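Long-range contacts in glycogen synthase (PDB 6GNF), which is a two-domain glycosyltransferase of the bacterial glycogen and starch synthase family, holding ADP and a glycan in the cleft between its Rossmann-like domains: residues 168-173 and 197-202; 201-206 and 256-261; 266-271 and 296-301. All blocks are in the same frame, centred on the assembly; numbering follows the deposited sequence.

Interaction 1: residues 168-173 and 197-202; sequences VCNDWH and VMLLHN. With AC1 (4,6-dideoxy-4-{[(1S,4R,5S,6S)-4,5,6-trihydroxy-3-(hydroxymethyl)cyclohex-2-en-1-yl]amino}-alpha-D-glucopyranose), chain D; GLC (alpha-D-glucopyranose), chain B.
N170 lies alongside L199, their side chains pointing the same way, with OD1 of N170 resting 3.4 Å from CD2 of L199. That oxygen also accepts a hydrogen bond from the imidazole: H201 NE2 donates to N170 OD1 at 2.8 Å, arriving in the carbonyl plane on a lone pair and nearly straight (169° at the hydrogen). Although the amide and ring planes are 38° apart, OD1 stays close to the plane of the imidazole. ND1 of H201 meets O6B of AC1 at 3.0 Å, a hydrogen bond either partner could donate, so the ring is held through both nitrogens and N170 acts as second shell to the glycan site.

D171 divides the work of its carboxylate. OD1 accepts from two successive backbone amides: H201 N, 3.0 Å from D171 OD1, comes from above the carboxylate plane, while N202 N, 3.2 Å from D171 OD1, is met by the syn lone pair of that oxygen. OD2, the other oxygen, accepts from AC1 O2 (2.5 Å) and AC1 O3 (2.7 Å). Beyond it, W172 NE1 donates to O3 of GLC.

On the other face the M198 chain, bent at chi2 and again at chi3 (-125°), brings its methyl CE to 3.2 Å from D171 O.

Backbone bonds from C169, L199 and D171 pair strands 166-170 and 195-200 in parallel, the two strands of a beta-alpha-beta unit connected through helix 177-186. Helices 39-54 and 526-540 cover the face of N170 and L199; helix 257-264 packs on M198 and L200.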
loop_
_atom_site.group_PDB
_atom_site.type_symbol
_atom_site.label_atom_id
_atom_site.label_comp_id
_atom_site.label_asym_id
_atom_site.label_seq_id
_atom_site.Cartn_x
_atom_site.Cartn_y
_atom_site.Cartn_z
ATOM N N VAL A 168 7.936 11.209 -9.157
ATOM C CA VAL A 168 6.716 10.533 -8.719
ATOM C C VAL A 168 6.703 10.467 -7.193
ATOM O O VAL A 168 7.505 9.759 -6.571
ATOM C CB VAL A 168 6.600 9.121 -9.318
ATOM C CG1 VAL A 168 5.294 8.465 -8.893
ATOM C CG2 VAL A 168 6.660 9.181 -10.837
ATOM N N CYS A 169 5.833 11.276 -6.598
ATOM C CA CYS A 169 5.698 11.379 -5.152
ATOM C C CYS A 169 4.623 10.416 -4.672
ATOM O O CYS A 169 3.449 10.571 -5.005
ATOM C CB CYS A 169 5.306 12.804 -4.785
ATOM S SG CYS A 169 6.397 14.023 -5.562
ATOM N N ASN A 170 5.037 9.437 -3.878
ATOM C CA ASN A 170 4.132 8.416 -3.392
ATOM C C ASN A 170 3.582 8.785 -2.029
ATOM O O ASN A 170 4.329 8.967 -1.081
ATOM C CB ASN A 170 4.853 7.071 -3.343
ATOM C CG ASN A 170 5.164 6.551 -4.723
ATOM O OD1 ASN A 170 4.337 5.911 -5.361
ATOM N ND2 ASN A 170 6.365 6.846 -5.213
ATOM N N ASP A 171 2.265 8.968 -1.963
ATOM C CA ASP A 171 1.540 9.190 -0.717
ATOM C C ASP A 171 1.924 10.474 0.029
ATOM O O ASP A 171 2.733 11.287 -0.457
ATOM C CB ASP A 171 1.644 7.963 0.202
ATOM C CG ASP A 171 0.389 7.070 0.153
ATOM O OD1 ASP A 171 -0.689 7.461 -0.341
ATOM O OD2 ASP A 171 0.532 5.930 0.610
ATOM N N TRP A 172 1.280 10.689 1.175
ATOM C CA TRP A 172 1.396 11.956 1.880
ATOM C C TRP A 172 2.821 12.281 2.328
ATOM O O TRP A 172 3.173 13.452 2.429
ATOM C CB TRP A 172 0.436 12.010 3.068
ATOM C CG TRP A 172 0.809 11.124 4.202
ATOM C CD1 TRP A 172 0.371 9.850 4.421
ATOM C CD2 TRP A 172 1.687 11.438 5.288
ATOM N NE1 TRP A 172 0.933 9.346 5.574
ATOM C CE2 TRP A 172 1.741 10.305 6.125
ATOM C CE3 TRP A 172 2.434 12.564 5.633
ATOM C CZ2 TRP A 172 2.505 10.273 7.288
ATOM C CZ3 TRP A 172 3.199 12.526 6.785
ATOM C CH2 TRP A 172 3.228 11.389 7.599
ATOM N N HIS A 173 3.633 11.257 2.582
ATOM C CA HIS A 173 4.985 11.453 3.138
ATOM C C HIS A 173 5.862 12.331 2.261
ATOM O O HIS A 173 6.751 13.028 2.757
ATOM C CB HIS A 173 5.718 10.122 3.333
ATOM C CG HIS A 173 4.880 9.047 3.947
ATOM N ND1 HIS A 173 4.211 8.106 3.191
ATOM C CD2 HIS A 173 4.607 8.760 5.243
ATOM C CE1 HIS A 173 3.551 7.295 3.997
ATOM N NE2 HIS A 173 3.773 7.671 5.247
ATOM N N VAL A 197 4.403 14.222 -10.239
ATOM C CA VAL A 197 3.196 13.432 -10.251
ATOM C C VAL A 197 2.934 12.973 -8.825
ATOM O O VAL A 197 3.798 12.358 -8.204
ATOM C CB VAL A 197 3.339 12.218 -11.186
ATOM C CG1 VAL A 197 2.166 11.260 -11.025
ATOM C CG2 VAL A 197 3.443 12.683 -12.627
ATOM N N MET A 198 1.732 13.255 -8.340
ATOM C CA MET A 198 1.301 12.823 -7.030
ATOM C C MET A 198 0.638 11.459 -7.231
ATOM O O MET A 198 -0.381 11.358 -7.904
ATOM C CB MET A 198 0.312 13.853 -6.475
ATOM C CG MET A 198 0.127 13.849 -4.976
ATOM S SD MET A 198 1.653 14.296 -4.117
ATOM C CE MET A 198 1.753 12.848 -3.055
ATOM N N LEU A 199 1.276 10.400 -6.747
ATOM C CA LEU A 199 0.697 9.063 -6.828
ATOM C C LEU A 199 0.121 8.691 -5.484
ATOM O O LEU A 199 0.851 8.455 -4.524
ATOM C CB LEU A 199 1.728 8.030 -7.273
ATOM C CG LEU A 199 1.222 6.589 -7.439
ATOM C CD1 LEU A 199 -0.029 6.532 -8.308
ATOM C CD2 LEU A 199 2.300 5.696 -8.028
ATOM N N LEU A 200 -1.206 8.633 -5.431
ATOM C CA LEU A 200 -1.925 8.389 -4.197
ATOM C C LEU A 200 -2.202 6.902 -4.042
ATOM O O LEU A 200 -2.771 6.277 -4.943
ATOM C CB LEU A 200 -3.243 9.163 -4.211
ATOM C CG LEU A 200 -4.222 8.848 -3.080
ATOM C CD1 LEU A 200 -3.679 9.351 -1.747
ATOM C CD2 LEU A 200 -5.591 9.448 -3.379
ATOM N N HIS A 201 -1.767 6.330 -2.921
ATOM C CA HIS A 201 -2.041 4.925 -2.616
ATOM C C HIS A 201 -3.139 4.749 -1.584
ATOM O O HIS A 201 -3.760 3.705 -1.555
ATOM C CB HIS A 201 -0.781 4.218 -2.124
ATOM C CG HIS A 201 0.340 4.236 -3.110
ATOM N ND1 HIS A 201 0.648 3.155 -3.898
ATOM C CD2 HIS A 201 1.224 5.211 -3.440
ATOM C CE1 HIS A 201 1.671 3.461 -4.672
ATOM N NE2 HIS A 201 2.046 4.701 -4.408
ATOM N N ASN A 202 -3.343 5.751 -0.729
ATOM C CA ASN A 202 -4.332 5.673 0.344
ATOM C C ASN A 202 -4.704 7.050 0.871
ATOM O O ASN A 202 -3.865 7.724 1.480
ATOM C CB ASN A 202 -3.798 4.823 1.500
ATOM C CG ASN A 202 -4.917 4.280 2.395
ATOM O OD1 ASN A 202 -5.901 4.963 2.692
ATOM N ND2 ASN A 202 -4.775 3.051 2.810
HETATM C C1 AC1 D . 1.225 2.860 4.155
HETATM O O2 AC1 D . 0.959 4.912 2.869
HETATM C C2 AC1 D . 0.930 3.473 2.785
HETATM C C4A AC1 D . -2.995 -0.342 -2.119
HETATM C C3 AC1 D . -0.408 2.991 2.223
HETATM O O3 AC1 D . -0.497 3.471 0.877
HETATM C C4 AC1 D . -0.533 1.452 2.276
HETATM N N4A AC1 D . -1.804 0.911 1.740
HETATM C C5 AC1 D . -0.308 1.038 3.739
HETATM O O5 AC1 D . 1.003 1.442 4.155
HETATM C C6 AC1 D . -0.413 -0.462 3.962
HETATM C C1B AC1 D . -2.326 1.135 0.389
HETATM C C2B AC1 D . -3.730 0.519 0.117
HETATM O O2B AC1 D . -4.351 -0.026 1.276
HETATM C C3B AC1 D . -3.786 -0.621 -0.875
HETATM O O3B AC1 D . -5.141 -0.826 -1.273
HETATM O O4 AC1 D . -2.965 -1.566 -2.859
HETATM C C5B AC1 D . -1.600 0.112 -1.776
HETATM C C7B AC1 D . -1.302 0.722 -0.640
HETATM C C6B AC1 D . -0.517 -0.096 -2.787
HETATM O O6B AC1 D . -0.918 0.597 -3.970
HETATM C C1 GLC B . 1.050 4.932 9.023
HETATM C C2 GLC B . 1.506 5.794 7.836
HETATM C C3 GLC B . 0.798 5.332 6.565
HETATM C C4 GLC B . 1.050 3.843 6.342
HETATM C C5 GLC B . 0.530 3.071 7.562
HETATM C C6 GLC B . 0.651 1.545 7.436
HETATM O O2 GLC B . 1.204 7.177 8.054
HETATM O O3 GLC B . 1.222 6.083 5.428
HETATM O O4 GLC B . 0.380 3.461 5.135
HETATM O O5 GLC B . 1.227 3.535 8.730
HETATM O O6 GLC B . 2.016 1.116 7.308
HETATM O O HOH W 1 -1.280 9.332 1.679
#

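Interaction 2: residues 201-206 and 256-261; sequences HNIAFQ and NWLKAG. With AC1 (4,6-dideoxy-4-{[(1S,4R,5S,6S)-4,5,6-trihydroxy-3-(hydroxymethyl)cyclohex-2-en-1-yl]amino}-alpha-D-glucopyranose), chain D; BGC (beta-D-glucopyranose), chain C.
OE1 of Q206 accepts from two groups: ND2 of N256, 3.0 Å away across the contact, and NE of R208. The N256 donor reaches Q206 OE1 tilted 34° from the carbonyl plane, whereas OE1 lies in the amide plane of N256; the two side chains cross obliquely, their amide planes 41° apart. Q206 NE2 donates to I203 O at 3.0 Å and also to V287 O, so the donors at OE1 and carbonyls at NE2 fix which end of this buried amide is which.

N256 uses its other amide atom as the N-cap of helix 257-264. With CG anti to its own nitrogen (chi1 -172°), OD1 stands 3.0 Å from K259 N and accepts from it. L258 N, in the same helical turn, donates to Q206 O at 2.9 Å. Thus the loop that follows strand 195-200 in the N-terminal Rossmann-like domain is fastened to the start of a helix.

Next to these polar bonds, L258 crosses I203 at about a right angle, CD2 of L258 lying 3.9 Å from CD1 of I203. The loop itself turns tightly from N202 to F205, a type I beta turn combined with an Asx turn in which A204 N donates to N202 OD1 (3.1 Å). F205 emerges from it with its ring sandwiched: CB of A204 lies over the centre of one face, and O4 of BGC lies over the opposite one.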
loop_
_atom_site.group_PDB
_atom_site.type_symbol
_atom_site.label_atom_id
_atom_site.label_comp_id
_atom_site.label_asym_id
_atom_site.label_seq_id
_atom_site.Cartn_x
_atom_site.Cartn_y
_atom_site.Cartn_z
ATOM N N HIS A 201 -1.767 6.330 -2.921
ATOM C CA HIS A 201 -2.041 4.925 -2.616
ATOM C C HIS A 201 -3.139 4.749 -1.584
ATOM O O HIS A 201 -3.760 3.705 -1.555
ATOM C CB HIS A 201 -0.781 4.218 -2.124
ATOM C CG HIS A 201 0.340 4.236 -3.110
ATOM N ND1 HIS A 201 0.648 3.155 -3.898
ATOM C CD2 HIS A 201 1.224 5.211 -3.440
ATOM C CE1 HIS A 201 1.671 3.461 -4.672
ATOM N NE2 HIS A 201 2.046 4.701 -4.408
ATOM N N ASN A 202 -3.343 5.751 -0.729
ATOM C CA ASN A 202 -4.332 5.673 0.344
ATOM C C ASN A 202 -4.704 7.050 0.871
ATOM O O ASN A 202 -3.865 7.724 1.480
ATOM C CB ASN A 202 -3.798 4.823 1.500
ATOM C CG ASN A 202 -4.917 4.280 2.395
ATOM O OD1 ASN A 202 -5.901 4.963 2.692
ATOM N ND2 ASN A 202 -4.775 3.051 2.810
ATOM N N ILE A 203 -5.964 7.432 0.667
ATOM C CA ILE A 203 -6.461 8.764 1.009
ATOM C C ILE A 203 -6.763 8.925 2.495
ATOM O O ILE A 203 -6.978 10.045 2.954
ATOM C CB ILE A 203 -7.727 9.106 0.178
ATOM C CG1 ILE A 203 -8.010 10.610 0.154
ATOM C CG2 ILE A 203 -8.953 8.377 0.702
ATOM C CD1 ILE A 203 -7.278 11.349 -0.934
ATOM N N ALA A 204 -6.775 7.834 3.251
ATOM C CA ALA A 204 -7.083 7.913 4.676
ATOM C C ALA A 204 -5.985 8.646 5.452
ATOM O O ALA A 204 -6.253 9.249 6.481
ATOM C CB ALA A 204 -7.301 6.535 5.267
ATOM N N PHE A 205 -4.762 8.648 4.935
ATOM C CA PHE A 205 -3.663 9.328 5.602
ATOM C C PHE A 205 -3.166 10.443 4.693
ATOM O O PHE A 205 -2.777 10.207 3.543
ATOM C CB PHE A 205 -2.551 8.336 5.950
ATOM C CG PHE A 205 -3.062 7.103 6.641
ATOM C CD1 PHE A 205 -3.518 7.170 7.956
ATOM C CD2 PHE A 205 -3.141 5.888 5.966
ATOM C CE1 PHE A 205 -4.023 6.050 8.589
ATOM C CE2 PHE A 205 -3.638 4.758 6.599
ATOM C CZ PHE A 205 -4.075 4.840 7.913
ATOM N N GLN A 206 -3.201 11.661 5.222
ATOM C CA GLN A 206 -3.065 12.867 4.420
ATOM C C GLN A 206 -1.971 13.831 4.892
ATOM O O GLN A 206 -1.745 14.846 4.242
ATOM C CB GLN A 206 -4.416 13.592 4.417
ATOM C CG GLN A 206 -5.565 12.726 3.938
ATOM C CD GLN A 206 -6.910 13.423 4.000
ATOM O OE1 GLN A 206 -7.054 14.477 4.622
ATOM N NE2 GLN A 206 -7.915 12.810 3.394
ATOM N N ASN A 256 -2.532 20.228 6.047
ATOM C CA ASN A 256 -2.813 19.001 5.315
ATOM C C ASN A 256 -1.859 18.927 4.133
ATOM O O ASN A 256 -2.065 19.593 3.120
ATOM C CB ASN A 256 -4.268 18.995 4.835
ATOM C CG ASN A 256 -4.687 17.671 4.223
ATOM O OD1 ASN A 256 -3.993 17.106 3.378
ATOM N ND2 ASN A 256 -5.835 17.167 4.643
ATOM N N TRP A 257 -0.828 18.091 4.256
ATOM C CA TRP A 257 0.232 18.003 3.258
ATOM C C TRP A 257 -0.281 17.499 1.919
ATOM O O TRP A 257 0.098 18.011 0.866
ATOM C CB TRP A 257 1.331 17.051 3.724
ATOM C CG TRP A 257 2.233 17.546 4.803
ATOM C CD1 TRP A 257 2.041 18.612 5.624
ATOM C CD2 TRP A 257 3.475 16.956 5.190
ATOM N NE1 TRP A 257 3.106 18.735 6.494
ATOM C CE2 TRP A 257 3.992 17.720 6.248
ATOM C CE3 TRP A 257 4.198 15.848 4.741
ATOM C CZ2 TRP A 257 5.205 17.418 6.860
ATOM C CZ3 TRP A 257 5.406 15.545 5.359
ATOM C CH2 TRP A 257 5.899 16.333 6.401
ATOM N N LEU A 258 -1.136 16.481 1.952
ATOM C CA LEU A 258 -1.606 15.852 0.726
ATOM C C LEU A 258 -2.419 16.830 -0.103
ATOM O O LEU A 258 -2.359 16.799 -1.325
ATOM C CB LEU A 258 -2.459 14.625 1.034
ATOM C CG LEU A 258 -2.890 13.804 -0.182
ATOM C CD1 LEU A 258 -1.682 13.296 -0.941
ATOM C CD2 LEU A 258 -3.749 12.640 0.272
ATOM N N LYS A 259 -3.221 17.646 0.573
ATOM C CA LYS A 259 -3.961 18.722 -0.083
ATOM C C LYS A 259 -3.009 19.640 -0.839
ATOM O O LYS A 259 -3.214 19.896 -2.017
ATOM C CB LYS A 259 -4.750 19.526 0.942
ATOM C CG LYS A 259 -5.454 20.756 0.378
ATOM C CD LYS A 259 -6.456 21.309 1.378
ATOM C CE LYS A 259 -7.004 22.666 0.960
ATOM N NZ LYS A 259 -5.984 23.746 1.048
ATOM N N ALA A 260 -1.967 20.112 -0.155
ATOM C CA ALA A 260 -0.967 20.975 -0.779
ATOM C C ALA A 260 -0.291 20.284 -1.957
ATOM O O ALA A 260 -0.007 20.913 -2.973
ATOM C CB ALA A 260 0.075 21.417 0.243
ATOM N N GLY A 261 -0.021 18.989 -1.813
ATOM C CA GLY A 261 0.566 18.195 -2.884
ATOM C C GLY A 261 -0.333 18.116 -4.102
ATOM O O GLY A 261 0.127 18.249 -5.248
HETATM C C1 AC1 D . 1.225 2.860 4.155
HETATM O O2 AC1 D . 0.959 4.912 2.869
HETATM C C2 AC1 D . 0.930 3.473 2.785
HETATM C C4A AC1 D . -2.995 -0.342 -2.119
HETATM C C3 AC1 D . -0.408 2.991 2.223
HETATM O O3 AC1 D . -0.497 3.471 0.877
HETATM C C4 AC1 D . -0.533 1.452 2.276
HETATM N N4A AC1 D . -1.804 0.911 1.740
HETATM C C5 AC1 D . -0.308 1.038 3.739
HETATM O O5 AC1 D . 1.003 1.442 4.155
HETATM C C6 AC1 D . -0.413 -0.462 3.962
HETATM C C1B AC1 D . -2.326 1.135 0.389
HETATM C C2B AC1 D . -3.730 0.519 0.117
HETATM O O2B AC1 D . -4.351 -0.026 1.276
HETATM C C3B AC1 D . -3.786 -0.621 -0.875
HETATM O O3B AC1 D . -5.141 -0.826 -1.273
HETATM O O4 AC1 D . -2.965 -1.566 -2.859
HETATM C C5B AC1 D . -1.600 0.112 -1.776
HETATM C C7B AC1 D . -1.302 0.722 -0.640
HETATM C C6B AC1 D . -0.517 -0.096 -2.787
HETATM O O6B AC1 D . -0.918 0.597 -3.970
HETATM C C2 BGC C . -1.512 7.142 12.259
HETATM C C3 BGC C . -0.891 6.923 10.878
HETATM C C4 BGC C . -0.655 5.421 10.680
HETATM C C5 BGC C . -1.872 4.557 11.047
HETATM C C6 BGC C . -1.463 3.098 11.199
HETATM C C1 BGC C . -2.824 6.352 12.310
HETATM O O1 BGC C . -3.551 6.643 13.509
HETATM O O2 BGC C . -1.745 8.531 12.533
HETATM O O3 BGC C . 0.333 7.662 10.709
HETATM O O4 BGC C . -0.339 5.183 9.307
HETATM O O5 BGC C . -2.515 4.959 12.261
HETATM O O6 BGC C . -2.487 2.299 10.615
#

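Interaction 3: residues 266-271 and 296-301; sequences DQALTV and VGLTGI
L269 runs its side chain alongside that of T299, both on the same face of the sheet. Its CB lies 3.7 Å from T299 O, and CG, turned beside the backbone nitrogen (chi1 -60°), sends the two methyls different ways: CD2 of L269 reaches CB of T299 at 3.8 Å, while CD1 leans on CG1 of V197 in the next strand. The pair belongs to the edge of the Rossmann-like sheet, where strands 267-270 and 298-300 run parallel and are joined by a crossover through helices 273-281 and 290-296.

The opposite face carries A268, T270 and L298. CD1 of L298 lies 3.9 Å from CB of A268, beside which V296 adds CG1. In T270 the hydroxyl stands anti to the backbone nitrogen (chi1 -168°), which directs OG1 to L200 O on strand 195-200 and leaves CG2 beside CA of G300. L298 itself is covered by helix 273-281, and I301 by helix 526-540.

Two firm backbone bonds join the strands: T270 N donates to T299 O at 2.8 Å and I301 N to T270 O at 2.9 Å, after which V271 touches AC1. T299 N makes a weak bond of 3.4 Å to A268 O, and beside it one water joins Q267 NE2, A268 O and T299 OG1. Nearer the start of the second strand, where G297 follows helix 290-296 with positive phi (84°), a second water accepts from A268 N and donates to G297 O, the water oxygen standing 2.7 Å from G297 O.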
loop_
_atom_site.group_PDB
_atom_site.type_symbol
_atom_site.label_atom_id
_atom_site.label_comp_id
_atom_site.label_asym_id
_atom_site.label_seq_id
_atom_site.Cartn_x
_atom_site.Cartn_y
_atom_site.Cartn_z
ATOM N N ASP A 266 1.848 18.545 -11.042
ATOM C CA ASP A 266 1.430 18.688 -12.432
ATOM C C ASP A 266 0.319 17.709 -12.776
ATOM O O ASP A 266 -0.498 17.980 -13.644
ATOM C CB ASP A 266 2.622 18.487 -13.368
ATOM C CG ASP A 266 3.651 19.571 -13.206
ATOM O OD1 ASP A 266 3.241 20.746 -13.316
ATOM O OD2 ASP A 266 4.823 19.270 -12.920
ATOM N N GLN A 267 0.284 16.564 -12.101
ATOM C CA GLN A 267 -0.809 15.622 -12.293
ATOM C C GLN A 267 -0.961 14.682 -11.113
ATOM O O GLN A 267 0.036 14.237 -10.530
ATOM C CB GLN A 267 -0.616 14.808 -13.571
ATOM C CG GLN A 267 -1.833 13.966 -13.918
ATOM C CD GLN A 267 -1.930 13.622 -15.383
ATOM O OE1 GLN A 267 -1.111 14.058 -16.200
ATOM N NE2 GLN A 267 -2.951 12.860 -15.727
ATOM N N ALA A 268 -2.211 14.393 -10.771
ATOM C CA ALA A 268 -2.529 13.526 -9.650
ATOM C C ALA A 268 -3.068 12.206 -10.176
ATOM O O ALA A 268 -3.944 12.190 -11.029
ATOM C CB ALA A 268 -3.550 14.200 -8.754
ATOM N N LEU A 269 -2.477 11.106 -9.715
ATOM C CA LEU A 269 -2.886 9.760 -10.105
ATOM C C LEU A 269 -3.176 8.925 -8.875
ATOM O O LEU A 269 -2.728 9.232 -7.762
ATOM C CB LEU A 269 -1.772 9.063 -10.890
ATOM C CG LEU A 269 -1.283 9.698 -12.190
ATOM C CD1 LEU A 269 -0.107 8.925 -12.751
ATOM C CD2 LEU A 269 -2.407 9.751 -13.207
ATOM N N THR A 270 -3.905 7.833 -9.078
ATOM C CA THR A 270 -4.091 6.853 -8.012
ATOM C C THR A 270 -4.131 5.419 -8.565
ATOM O O THR A 270 -3.926 5.209 -9.765
ATOM C CB THR A 270 -5.313 7.192 -7.138
ATOM O OG1 THR A 270 -5.291 6.379 -5.955
ATOM C CG2 THR A 270 -6.611 6.994 -7.899
ATOM N N VAL A 271 -4.394 4.448 -7.692
ATOM C CA VAL A 271 -4.046 3.063 -7.980
ATOM C C VAL A 271 -5.216 2.173 -8.443
ATOM O O VAL A 271 -5.073 0.952 -8.527
ATOM C CB VAL A 271 -3.287 2.440 -6.794
ATOM C CG1 VAL A 271 -1.929 3.112 -6.642
ATOM C CG2 VAL A 271 -4.076 2.558 -5.496
ATOM N N VAL A 296 -8.449 19.385 -9.116
ATOM C CA VAL A 296 -7.165 19.094 -9.740
ATOM C C VAL A 296 -7.287 18.022 -10.828
ATOM O O VAL A 296 -6.507 18.028 -11.783
ATOM C CB VAL A 296 -6.153 18.687 -8.650
ATOM C CG1 VAL A 296 -4.948 17.953 -9.221
ATOM C CG2 VAL A 296 -5.716 19.927 -7.885
ATOM N N GLY A 297 -8.296 17.152 -10.720
ATOM C CA GLY A 297 -8.414 16.005 -11.609
ATOM C C GLY A 297 -7.562 14.860 -11.098
ATOM O O GLY A 297 -6.401 15.048 -10.738
ATOM N N LEU A 298 -8.149 13.671 -11.048
ATOM C CA LEU A 298 -7.505 12.492 -10.498
ATOM C C LEU A 298 -7.840 11.290 -11.374
ATOM O O LEU A 298 -9.000 10.964 -11.559
ATOM C CB LEU A 298 -7.993 12.254 -9.061
ATOM C CG LEU A 298 -7.442 11.044 -8.302
ATOM C CD1 LEU A 298 -5.936 11.167 -8.107
ATOM C CD2 LEU A 298 -8.134 10.912 -6.959
ATOM N N THR A 299 -6.812 10.643 -11.922
ATOM C CA THR A 299 -6.962 9.458 -12.771
ATOM C C THR A 299 -6.416 8.240 -12.043
ATOM O O THR A 299 -5.395 8.330 -11.356
ATOM C CB THR A 299 -6.149 9.612 -14.072
ATOM O OG1 THR A 299 -6.583 10.777 -14.761
ATOM C CG2 THR A 299 -6.320 8.418 -14.988
ATOM N N GLY A 300 -7.069 7.097 -12.245
ATOM C CA GLY A 300 -6.671 5.847 -11.630
ATOM C C GLY A 300 -6.093 4.869 -12.633
ATOM O O GLY A 300 -6.572 4.760 -13.762
ATOM N N ILE A 301 -5.054 4.155 -12.204
ATOM C CA ILE A 301 -4.459 3.066 -12.972
ATOM C C ILE A 301 -4.304 1.879 -12.037
ATOM O O ILE A 301 -3.592 1.965 -11.047
ATOM C CB ILE A 301 -3.073 3.448 -13.526
ATOM C CG1 ILE A 301 -3.194 4.643 -14.470
ATOM C CG2 ILE A 301 -2.450 2.266 -14.256
ATOM C CD1 ILE A 301 -1.860 5.206 -14.904
HETATM O O HOH W 2 -4.705 12.640 -13.480
HETATM O O HOH W 3 -4.263 15.986 -12.074
#

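Interactions 1 and 3 share one mixed sheet: strand 195-200 of interaction 1 neighbours strand 267-270 of interaction 3, their centres about 10 Å apart, and the order 166-170, 195-200, 267-270, 298-300 leads to the sheet edge. Interaction 2 begins on H201 and N202, where interaction 1 ends, with centres about 8 Å apart; it closes before interaction 3 opens, its centre is about 13 Å from that of interaction 3, and its helix 257-264 leads into strand 267-270. A probable backbone hydrogen bond from L269 N to M198 O ties strands 195-200 and 267-270, and CG1 of V271 packs against H201. Residues that follow the C-terminal ends of strands 166-170, 195-200 and 267-270 contribute to the glycan pocket.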